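PDB 7KFL: myosin-17 from Arabidopsis thaliana, which is a class XI myosin, probably an actin-based motor that carries cargo in plant cells, represented here by its cargo-binding globular tail. Local coordinates for residues L258-S268 against R337-Y347; K314-I322 against T349-M360. All coordinates share one frame; numbering follows the deposited sequence.

Interaction 1: residues L258-S268 against R337-Y347; sequences LLLRRECCSFS and RISTMYWDDKY
Trp-343 puts CG between its backbone N and carbonyl carbon (chi1 67°), and Arg-262 bends at chi2 (-97°), which lays the guanidinium flat on the indole. The two planes are 10° apart, and Arg-262 CZ sits 3.5 Å from the centroid of the Trp-343 five-membered ring, a cation-pi stack. Ser-266 CB packs on the opposite face as a CH-pi contact. The indole is also pinned in its turn: Trp-343 NE1 donates to Arg-262 O at 2.9 Å, from above the carbonyl plane, while Cys-265 N reaches the same oxygen from the other face. Trp-343 N bonds Cys-265 O. Toward helix 236-260, Arg-337 NH1 donates to Leu-259 O at 2.9 Å, within the guanidinium plane. Met-341 CE meets Cys-265 CB at 3.8 Å. At the far end Tyr-342 OH, bonded to Lys-314 and Thr-349, lies at the edge of the Phe-267 ring. With an alanine here, in place of Trp-343, the Arg-262 guanidinium is likely to lose its stacking partner and swing freely, and Arg-262 O to lose the indole N-H. Within the DIL domain, the turn between helices 236-260 and 267-287 is thus joined to the end of helix 332-341 and the loop after it: N-H groups satisfy backbone carbonyls, and a cation rests on the indole.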
loop_
_atom_site.group_PDB
_atom_site.type_symbol
_atom_site.label_atom_id
_atom_site.label_comp_id
_atom_site.label_asym_id
_atom_site.label_seq_id
_atom_site.Cartn_x
_atom_site.Cartn_y
_atom_site.Cartn_z
ATOM N N LEU A 258 -0.855 -7.884 -21.070
ATOM C CA LEU A 258 -1.554 -7.559 -22.346
ATOM C C LEU A 258 -0.526 -7.109 -23.392
ATOM O O LEU A 258 -0.695 -7.480 -24.570
ATOM C CB LEU A 258 -2.602 -6.462 -22.119
ATOM C CG LEU A 258 -3.786 -6.824 -21.221
ATOM C CD1 LEU A 258 -4.899 -5.797 -21.372
ATOM C CD2 LEU A 258 -4.316 -8.218 -21.521
ATOM N N LEU A 259 0.487 -6.342 -22.974
ATOM C CA LEU A 259 1.509 -5.743 -23.875
ATOM C C LEU A 259 2.545 -6.793 -24.296
ATOM O O LEU A 259 3.035 -6.689 -25.435
ATOM C CB LEU A 259 2.202 -4.575 -23.166
ATOM C CG LEU A 259 1.312 -3.411 -22.731
ATOM C CD1 LEU A 259 2.155 -2.329 -22.075
ATOM C CD2 LEU A 259 0.530 -2.833 -23.900
ATOM N N LEU A 260 2.876 -7.747 -23.416
ATOM C CA LEU A 260 4.062 -8.636 -23.568
ATOM C C LEU A 260 3.660 -10.081 -23.897
ATOM O O LEU A 260 4.503 -10.789 -24.486
ATOM C CB LEU A 260 4.890 -8.579 -22.280
ATOM C CG LEU A 260 5.483 -7.213 -21.931
ATOM C CD1 LEU A 260 6.419 -7.327 -20.739
ATOM C CD2 LEU A 260 6.212 -6.603 -23.120
ATOM N N ARG A 261 2.452 -10.517 -23.522
ATOM C CA ARG A 261 1.953 -11.894 -23.794
ATOM C C ARG A 261 0.894 -11.841 -24.899
ATOM O O ARG A 261 -0.170 -11.229 -24.671
ATOM C CB ARG A 261 1.379 -12.532 -22.527
ATOM C CG ARG A 261 2.339 -12.542 -21.349
ATOM C CD ARG A 261 2.007 -13.663 -20.386
ATOM N NE ARG A 261 2.993 -13.786 -19.325
ATOM C CZ ARG A 261 3.155 -14.856 -18.553
ATOM N NH1 ARG A 261 2.393 -15.927 -18.713
ATOM N NH2 ARG A 261 4.087 -14.852 -17.618
ATOM N N ARG A 262 1.188 -12.459 -26.047
ATOM C CA ARG A 262 0.284 -12.539 -27.224
ATOM C C ARG A 262 -1.043 -13.166 -26.780
ATOM O O ARG A 262 -2.098 -12.562 -27.054
ATOM C CB ARG A 262 0.959 -13.334 -28.347
ATOM C CG ARG A 262 0.210 -13.328 -29.672
ATOM C CD ARG A 262 -0.660 -14.558 -29.859
ATOM N NE ARG A 262 -1.248 -14.631 -31.191
ATOM C CZ ARG A 262 -2.018 -15.624 -31.629
ATOM N NH1 ARG A 262 -2.303 -16.648 -30.840
ATOM N NH2 ARG A 262 -2.502 -15.588 -32.860
ATOM N N GLU A 263 -0.971 -14.302 -26.073
ATOM C CA GLU A 263 -2.134 -15.127 -25.642
ATOM C C GLU A 263 -3.074 -14.335 -24.718
ATOM O O GLU A 263 -4.269 -14.690 -24.679
ATOM C CB GLU A 263 -1.676 -16.418 -24.956
ATOM C CG GLU A 263 -0.937 -16.215 -23.642
ATOM C CD GLU A 263 0.570 -16.066 -23.758
ATOM O OE1 GLU A 263 1.046 -15.683 -24.848
ATOM O OE2 GLU A 263 1.267 -16.331 -22.754
ATOM N N CYS A 264 -2.568 -13.332 -23.987
ATOM C CA CYS A 264 -3.372 -12.471 -23.072
ATOM C C CYS A 264 -4.068 -11.354 -23.860
ATOM O O CYS A 264 -5.011 -10.753 -23.316
ATOM C CB CYS A 264 -2.513 -11.848 -21.980
ATOM S SG CYS A 264 -1.729 -13.069 -20.896
ATOM N N CYS A 265 -3.616 -11.086 -25.086
ATOM C CA CYS A 265 -4.144 -10.013 -25.969
ATOM C C CYS A 265 -5.214 -10.606 -26.896
ATOM O O CYS A 265 -5.042 -10.549 -28.123
ATOM C CB CYS A 265 -3.009 -9.354 -26.743
ATOM S SG CYS A 265 -3.305 -7.597 -27.076
ATOM N N SER A 266 -6.277 -11.167 -26.311
ATOM C CA SER A 266 -7.402 -11.825 -27.025
ATOM C C SER A 266 -8.737 -11.320 -26.468
ATOM O O SER A 266 -8.735 -10.671 -25.406
ATOM C CB SER A 266 -7.308 -13.327 -26.930
ATOM O OG SER A 266 -7.404 -13.761 -25.581
ATOM N N PHE A 267 -9.832 -11.612 -27.172
ATOM C CA PHE A 267 -11.211 -11.272 -26.746
ATOM C C PHE A 267 -11.560 -12.083 -25.494
ATOM O O PHE A 267 -12.025 -11.481 -24.504
ATOM C CB PHE A 267 -12.221 -11.542 -27.862
ATOM C CG PHE A 267 -13.580 -10.954 -27.586
ATOM C CD1 PHE A 267 -14.477 -11.600 -26.749
ATOM C CD2 PHE A 267 -13.949 -9.738 -28.140
ATOM C CE1 PHE A 267 -15.721 -11.048 -26.485
ATOM C CE2 PHE A 267 -15.194 -9.191 -27.877
ATOM C CZ PHE A 267 -16.077 -9.845 -27.047
ATOM N N SER A 268 -11.331 -13.400 -25.547
ATOM C CA SER A 268 -11.675 -14.375 -24.477
ATOM C C SER A 268 -10.956 -14.000 -23.176
ATOM O O SER A 268 -11.578 -14.131 -22.102
ATOM C CB SER A 268 -11.359 -15.793 -24.893
ATOM O OG SER A 268 -9.965 -16.052 -24.820
ATOM N N ARG A 337 0.519 -1.726 -29.790
ATOM C CA ARG A 337 0.916 -3.099 -29.377
ATOM C C ARG A 337 -0.343 -3.960 -29.216
ATOM O O ARG A 337 -0.409 -5.035 -29.842
ATOM C CB ARG A 337 1.737 -3.054 -28.082
ATOM C CG ARG A 337 2.034 -4.415 -27.466
ATOM C CD ARG A 337 2.761 -5.350 -28.413
ATOM N NE ARG A 337 4.069 -4.830 -28.788
ATOM C CZ ARG A 337 5.212 -5.076 -28.148
ATOM N NH1 ARG A 337 5.238 -5.844 -27.071
ATOM N NH2 ARG A 337 6.337 -4.540 -28.590
ATOM N N ILE A 338 -1.308 -3.489 -28.420
ATOM C CA ILE A 338 -2.592 -4.197 -28.134
ATOM C C ILE A 338 -3.328 -4.432 -29.460
ATOM O O ILE A 338 -3.787 -5.567 -29.679
ATOM C CB ILE A 338 -3.446 -3.413 -27.112
ATOM C CG1 ILE A 338 -2.789 -3.395 -25.729
ATOM C CG2 ILE A 338 -4.864 -3.963 -27.042
ATOM C CD1 ILE A 338 -3.397 -2.397 -24.766
ATOM N N SER A 339 -3.416 -3.405 -30.310
ATOM C CA SER A 339 -4.142 -3.415 -31.609
ATOM C C SER A 339 -3.500 -4.401 -32.596
ATOM O O SER A 339 -4.253 -5.099 -33.298
ATOM C CB SER A 339 -4.209 -2.026 -32.199
ATOM O OG SER A 339 -4.999 -1.170 -31.386
ATOM N N THR A 340 -2.166 -4.450 -32.659
ATOM C CA THR A 340 -1.394 -5.239 -33.660
ATOM C C THR A 340 -1.216 -6.690 -33.194
ATOM O O THR A 340 -1.007 -7.554 -34.063
ATOM C CB THR A 340 -0.035 -4.592 -33.950
ATOM O OG1 THR A 340 0.648 -4.408 -32.710
ATOM C CG2 THR A 340 -0.162 -3.268 -34.672
ATOM N N MET A 341 -1.280 -6.945 -31.882
ATOM C CA MET A 341 -1.059 -8.287 -31.274
ATOM C C MET A 341 -2.404 -8.981 -31.013
ATOM O O MET A 341 -2.388 -10.204 -30.763
ATOM C CB MET A 341 -0.278 -8.160 -29.962
ATOM C CG MET A 341 0.579 -9.368 -29.647
ATOM S SD MET A 341 1.811 -9.018 -28.368
ATOM C CE MET A 341 0.745 -8.715 -26.959
ATOM N N TYR A 342 -3.514 -8.234 -31.083
ATOM C CA TYR A 342 -4.902 -8.720 -30.865
ATOM C C TYR A 342 -5.205 -9.896 -31.801
ATOM O O TYR A 342 -4.850 -9.826 -32.992
ATOM C CB TYR A 342 -5.913 -7.592 -31.087
ATOM C CG TYR A 342 -7.354 -8.003 -30.918
ATOM C CD1 TYR A 342 -7.931 -8.086 -29.660
ATOM C CD2 TYR A 342 -8.144 -8.313 -32.013
ATOM C CE1 TYR A 342 -9.255 -8.464 -29.494
ATOM C CE2 TYR A 342 -9.468 -8.690 -31.865
ATOM C CZ TYR A 342 -10.027 -8.766 -30.601
ATOM O OH TYR A 342 -11.333 -9.137 -30.449
ATOM N N TRP A 343 -5.849 -10.937 -31.268
ATOM C CA TRP A 343 -6.313 -12.140 -32.011
ATOM C C TRP A 343 -7.586 -12.675 -31.343
ATOM O O TRP A 343 -7.923 -12.186 -30.252
ATOM C CB TRP A 343 -5.206 -13.203 -32.071
ATOM C CG TRP A 343 -4.874 -13.788 -30.734
ATOM C CD1 TRP A 343 -4.241 -13.162 -29.701
ATOM C CD2 TRP A 343 -5.176 -15.118 -30.272
ATOM N NE1 TRP A 343 -4.123 -14.010 -28.633
ATOM C CE2 TRP A 343 -4.686 -15.216 -28.953
ATOM C CE3 TRP A 343 -5.804 -16.232 -30.842
ATOM C CZ2 TRP A 343 -4.807 -16.382 -28.198
ATOM C CZ3 TRP A 343 -5.924 -17.383 -30.093
ATOM C CH2 TRP A 343 -5.431 -17.456 -28.790
ATOM N N ASP A 344 -8.265 -13.638 -31.972
ATOM C CA ASP A 344 -9.591 -14.135 -31.518
ATOM C C ASP A 344 -9.906 -15.475 -32.201
ATOM O O ASP A 344 -10.330 -15.457 -33.370
ATOM C CB ASP A 344 -10.663 -13.075 -31.789
ATOM C CG ASP A 344 -11.990 -13.330 -31.099
ATOM O OD1 ASP A 344 -12.128 -14.387 -30.461
ATOM O OD2 ASP A 344 -12.874 -12.464 -31.211
ATOM N N ASP A 345 -9.703 -16.588 -31.486
ATOM C CA ASP A 345 -10.043 -17.965 -31.940
ATOM C C ASP A 345 -11.351 -18.419 -31.279
ATOM O O ASP A 345 -11.587 -19.643 -31.226
ATOM C CB ASP A 345 -8.911 -18.951 -31.626
ATOM C CG ASP A 345 -7.749 -18.886 -32.598
ATOM O OD1 ASP A 345 -7.508 -17.794 -33.153
ATOM O OD2 ASP A 345 -7.094 -19.931 -32.792
ATOM N N LYS A 346 -12.170 -17.477 -30.800
ATOM C CA LYS A 346 -13.455 -17.764 -30.108
ATOM C C LYS A 346 -14.613 -17.192 -30.932
ATOM O O LYS A 346 -15.509 -17.974 -31.292
ATOM C CB LYS A 346 -13.440 -17.193 -28.687
ATOM C CG LYS A 346 -14.613 -17.617 -27.816
ATOM C CD LYS A 346 -14.480 -17.204 -26.370
ATOM C CE LYS A 346 -15.738 -17.469 -25.569
ATOM N NZ LYS A 346 -15.709 -16.776 -24.260
ATOM N N TYR A 347 -14.589 -15.883 -31.207
ATOM C CA TYR A 347 -15.626 -15.146 -31.980
ATOM C C TYR A 347 -15.122 -14.810 -33.391
ATOM O O TYR A 347 -15.964 -14.486 -34.250
ATOM C CB TYR A 347 -16.035 -13.865 -31.249
ATOM C CG TYR A 347 -16.724 -14.083 -29.926
ATOM C CD1 TYR A 347 -16.014 -14.493 -28.808
ATOM C CD2 TYR A 347 -18.086 -13.868 -29.782
ATOM C CE1 TYR A 347 -16.637 -14.692 -27.587
ATOM C CE2 TYR A 347 -18.725 -14.060 -28.567
ATOM C CZ TYR A 347 -17.998 -14.476 -27.465
ATOM O OH TYR A 347 -18.615 -14.668 -26.263
HETATM O O HOH W 1 -5.311 -15.955 -34.418
#

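Interaction 2: residues K314-I322 against T349-M360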
loop_
_atom_site.group_PDB
_atom_site.type_symbol
_atom_site.label_atom_id
_atom_site.label_comp_id
_atom_site.label_asym_id
_atom_site.label_seq_id
_atom_site.Cartn_x
_atom_site.Cartn_y
_atom_site.Cartn_z
ATOM N N LYS A 314 -14.549 -3.576 -33.847
ATOM C CA LYS A 314 -13.309 -2.759 -33.746
ATOM C C LYS A 314 -12.991 -2.109 -35.094
ATOM O O LYS A 314 -12.555 -0.960 -35.125
ATOM C CB LYS A 314 -12.133 -3.612 -33.258
ATOM C CG LYS A 314 -12.230 -4.081 -31.813
ATOM C CD LYS A 314 -11.107 -5.011 -31.406
ATOM C CE LYS A 314 -11.289 -5.589 -30.020
ATOM N NZ LYS A 314 -12.404 -6.565 -29.965
ATOM N N PRO A 315 -13.171 -2.811 -36.242
ATOM C CA PRO A 315 -12.917 -2.214 -37.558
ATOM C C PRO A 315 -13.697 -0.922 -37.857
ATOM O O PRO A 315 -13.188 -0.107 -38.601
ATOM C CB PRO A 315 -13.359 -3.311 -38.540
ATOM C CG PRO A 315 -13.185 -4.594 -37.763
ATOM C CD PRO A 315 -13.569 -4.225 -36.346
ATOM N N LYS A 316 -14.896 -0.767 -37.283
ATOM C CA LYS A 316 -15.807 0.385 -37.531
ATOM C C LYS A 316 -15.393 1.600 -36.689
ATOM O O LYS A 316 -15.864 2.711 -37.003
ATOM C CB LYS A 316 -17.258 -0.001 -37.221
ATOM C CG LYS A 316 -17.868 -1.037 -38.156
ATOM C CD LYS A 316 -19.363 -1.195 -37.985
ATOM C CE LYS A 316 -19.990 -2.060 -39.058
ATOM N NZ LYS A 316 -21.448 -2.224 -38.846
ATOM N N LYS A 317 -14.552 1.405 -35.665
ATOM C CA LYS A 317 -14.157 2.464 -34.694
ATOM C C LYS A 317 -13.120 3.389 -35.344
ATOM O O LYS A 317 -12.252 2.879 -36.082
ATOM C CB LYS A 317 -13.580 1.854 -33.410
ATOM C CG LYS A 317 -14.416 0.760 -32.756
ATOM C CD LYS A 317 -15.519 1.276 -31.859
ATOM C CE LYS A 317 -16.665 0.296 -31.712
ATOM N NZ LYS A 317 -17.781 0.872 -30.927
ATOM N N THR A 318 -13.216 4.695 -35.073
ATOM C CA THR A 318 -12.220 5.730 -35.463
ATOM C C THR A 318 -11.127 5.785 -34.388
ATOM O O THR A 318 -11.396 5.329 -33.259
ATOM C CB THR A 318 -12.883 7.099 -35.666
ATOM O OG1 THR A 318 -13.366 7.565 -34.404
ATOM C CG2 THR A 318 -14.024 7.064 -36.660
ATOM N N LEU A 319 -9.946 6.316 -34.724
ATOM C CA LEU A 319 -8.797 6.457 -33.787
ATOM C C LEU A 319 -9.189 7.387 -32.632
ATOM O O LEU A 319 -8.752 7.129 -31.497
ATOM C CB LEU A 319 -7.578 7.002 -34.542
ATOM C CG LEU A 319 -6.329 7.247 -33.695
ATOM C CD1 LEU A 319 -5.760 5.940 -33.163
ATOM C CD2 LEU A 319 -5.273 7.997 -34.490
ATOM N N ASP A 320 -9.982 8.424 -32.920
ATOM C CA ASP A 320 -10.394 9.472 -31.947
ATOM C C ASP A 320 -11.342 8.867 -30.904
ATOM O O ASP A 320 -11.206 9.226 -29.722
ATOM C CB ASP A 320 -11.010 10.672 -32.669
ATOM C CG ASP A 320 -10.004 11.452 -33.501
ATOM O OD1 ASP A 320 -8.954 11.834 -32.943
ATOM O OD2 ASP A 320 -10.276 11.666 -34.700
ATOM N N GLU A 321 -12.261 7.989 -31.322
ATOM C CA GLU A 321 -13.173 7.241 -30.412
ATOM C C GLU A 321 -12.338 6.434 -29.411
ATOM O O GLU A 321 -12.581 6.565 -28.195
ATOM C CB GLU A 321 -14.096 6.305 -31.196
ATOM C CG GLU A 321 -15.266 7.008 -31.860
ATOM C CD GLU A 321 -16.085 6.119 -32.781
ATOM O OE1 GLU A 321 -16.274 4.931 -32.443
ATOM O OE2 GLU A 321 -16.524 6.613 -33.840
ATOM N N ILE A 322 -11.382 5.647 -29.914
ATOM C CA ILE A 322 -10.539 4.707 -29.115
ATOM C C ILE A 322 -9.753 5.504 -28.065
ATOM O O ILE A 322 -9.755 5.083 -26.892
ATOM C CB ILE A 322 -9.608 3.885 -30.034
ATOM C CG1 ILE A 322 -10.398 2.995 -30.999
ATOM C CG2 ILE A 322 -8.614 3.070 -29.220
ATOM C CD1 ILE A 322 -9.634 2.616 -32.245
ATOM N N THR A 349 -13.477 -12.199 -34.348
ATOM C CA THR A 349 -13.577 -10.729 -34.569
ATOM C C THR A 349 -12.180 -10.182 -34.879
ATOM O O THR A 349 -11.195 -10.755 -34.371
ATOM C CB THR A 349 -14.209 -10.011 -33.367
ATOM O OG1 THR A 349 -13.391 -10.232 -32.218
ATOM C CG2 THR A 349 -15.623 -10.469 -33.084
ATOM N N HIS A 350 -12.104 -9.121 -35.688
ATOM C CA HIS A 350 -10.833 -8.488 -36.135
ATOM C C HIS A 350 -10.492 -7.309 -35.219
ATOM O O HIS A 350 -11.340 -6.933 -34.382
ATOM C CB HIS A 350 -10.920 -8.072 -37.611
ATOM C CG HIS A 350 -11.218 -9.202 -38.540
ATOM N ND1 HIS A 350 -11.931 -9.028 -39.710
ATOM C CD2 HIS A 350 -10.924 -10.519 -38.465
ATOM C CE1 HIS A 350 -12.054 -10.188 -40.322
ATOM N NE2 HIS A 350 -11.447 -11.120 -39.576
ATOM N N SER A 351 -9.289 -6.753 -35.386
ATOM C CA SER A 351 -8.762 -5.590 -34.626
ATOM C C SER A 351 -9.312 -4.289 -35.225
ATOM O O SER A 351 -10.273 -4.359 -36.015
ATOM C CB SER A 351 -7.255 -5.601 -34.615
ATOM O OG SER A 351 -6.752 -4.630 -33.712
ATOM N N VAL A 352 -8.729 -3.148 -34.845
ATOM C CA VAL A 352 -9.035 -1.804 -35.424
ATOM C C VAL A 352 -8.560 -1.788 -36.884
ATOM O O VAL A 352 -7.697 -2.623 -37.233
ATOM C CB VAL A 352 -8.398 -0.665 -34.599
ATOM C CG1 VAL A 352 -8.960 -0.613 -33.186
ATOM C CG2 VAL A 352 -6.877 -0.747 -34.565
ATOM N N SER A 353 -9.102 -0.877 -37.700
ATOM C CA SER A 353 -8.871 -0.808 -39.170
ATOM C C SER A 353 -7.396 -0.506 -39.462
ATOM O O SER A 353 -6.726 0.087 -38.596
ATOM C CB SER A 353 -9.782 0.202 -39.829
ATOM O OG SER A 353 -9.255 1.516 -39.727
ATOM N N SER A 354 -6.918 -0.913 -40.644
ATOM C CA SER A 354 -5.544 -0.658 -41.155
ATOM C C SER A 354 -5.277 0.852 -41.208
ATOM O O SER A 354 -4.121 1.256 -40.963
ATOM C CB SER A 354 -5.349 -1.302 -42.503
ATOM O OG SER A 354 -4.077 -0.975 -43.041
ATOM N N ASP A 355 -6.309 1.645 -41.521
ATOM C CA ASP A 355 -6.261 3.133 -41.561
ATOM C C ASP A 355 -5.988 3.673 -40.153
ATOM O O ASP A 355 -5.235 4.659 -40.044
ATOM C CB ASP A 355 -7.553 3.721 -42.140
ATOM C CG ASP A 355 -7.635 3.644 -43.656
ATOM O OD1 ASP A 355 -6.875 4.378 -44.321
ATOM O OD2 ASP A 355 -8.454 2.849 -44.161
ATOM N N VAL A 356 -6.581 3.057 -39.122
ATOM C CA VAL A 356 -6.388 3.430 -37.688
ATOM C C VAL A 356 -4.961 3.050 -37.265
ATOM O O VAL A 356 -4.317 3.879 -36.596
ATOM C CB VAL A 356 -7.450 2.783 -36.775
ATOM C CG1 VAL A 356 -7.134 2.972 -35.298
ATOM C CG2 VAL A 356 -8.848 3.301 -37.080
ATOM N N ILE A 357 -4.490 1.854 -37.641
ATOM C CA ILE A 357 -3.115 1.350 -37.333
ATOM C C ILE A 357 -2.081 2.221 -38.060
ATOM O O ILE A 357 -0.980 2.409 -37.504
ATOM C CB ILE A 357 -2.970 -0.147 -37.687
ATOM C CG1 ILE A 357 -3.808 -1.021 -36.750
ATOM C CG2 ILE A 357 -1.507 -0.575 -37.688
ATOM C CD1 ILE A 357 -3.880 -2.481 -37.146
ATOM N N ALA A 358 -2.417 2.727 -39.252
ATOM C CA ALA A 358 -1.569 3.645 -40.051
ATOM C C ALA A 358 -1.376 4.964 -39.293
ATOM O O ALA A 358 -0.227 5.438 -39.229
ATOM C CB ALA A 358 -2.183 3.874 -41.411
ATOM N N ASN A 359 -2.460 5.517 -38.735
ATOM C CA ASN A 359 -2.480 6.816 -38.007
ATOM C C ASN A 359 -1.761 6.684 -36.657
ATOM O O ASN A 359 -1.294 7.720 -36.143
ATOM C CB ASN A 359 -3.906 7.330 -37.793
ATOM C CG ASN A 359 -4.620 7.685 -39.081
ATOM O OD1 ASN A 359 -3.992 7.843 -40.126
ATOM N ND2 ASN A 359 -5.935 7.814 -39.015
ATOM N N MET A 360 -1.699 5.473 -36.094
ATOM C CA MET A 360 -0.966 5.175 -34.833
ATOM C C MET A 360 0.546 5.192 -35.100
ATOM O O MET A 360 1.283 5.755 -34.267
ATOM C CB MET A 360 -1.355 3.806 -34.262
ATOM C CG MET A 360 -2.678 3.806 -33.523
ATOM S SD MET A 360 -3.051 2.189 -32.800
ATOM C CE MET A 360 -4.711 2.476 -32.185
#
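Ile-322 CD1 meets Val-352 CG1 at 3.4 Å, the closest apolar approach between the two segments. The same methyl comes tip to tip with Val-356 CG1 at 4.0 Å. Leu-319 sets its CG anti to the backbone N (chi1 178°) and sends its two branches to different partners. Its CD1 touches both Val-356 CG1 and Met-360 CE, 3.7 Å from the latter. Leu-335 and Ser-339 of helix 332-341 close over Met-360 behind this group. Lys-314 and the Pro-315 ring also sit close, on the 350-351 backbone. Lys-314 CB is 3.4 Å from Ser-351 O. The Pro-315 ring lies against the same oxygen, but its nitrogen has no hydrogen to give. Beyond Tyr-342 OH, the Lys-314 amine bonds the carbonyls of Leu-309 and Ile-311.

The solvent side is looser. Pro-315 and His-350 are both exposed, and their side chains cross at about a right angle, with Pro-315 CG 4.2 Å from His-350 CB. At the other border Leu-319 CD2 rests on Asn-359 CB at 3.6 Å. No hydrogen bond links the two segments.

Each helix starts from a side-chain N-cap. Ser-353 OG accepts from Val-356 N at 3.1 Å, and Thr-318 OG1 takes a weak bond from Glu-321 N. The N-capped starts of helices 319-326 and 354-369 thus pack together in the mainly helical cargo-binding globular tail, with segment 314-322 in the DIL domain.

In the fold
Interactions 1 and 2 lie on the same side of the chain's centre, with their own centres about 15 Å apart. Their segments alternate along the chain, and helix 332-341 with the loop after it connects them. The two contacts touch directly. Asp-344 OD2 is 2.5 Å from Thr-349 OG1, and Ser-339 O is 2.6 Å from Ser-351 OG; both are probable hydrogen bonds. Tyr-342 CE2 also packs 3.6 Å from His-350 O. Lys-314 and Thr-349 of interaction 2 both touch Phe-267 of interaction 1. Segment 349-360 is thereby tied to the start of helix 267-287, both directly and through residues 339-344. Both contacts belong to the packing of the cargo-binding domain.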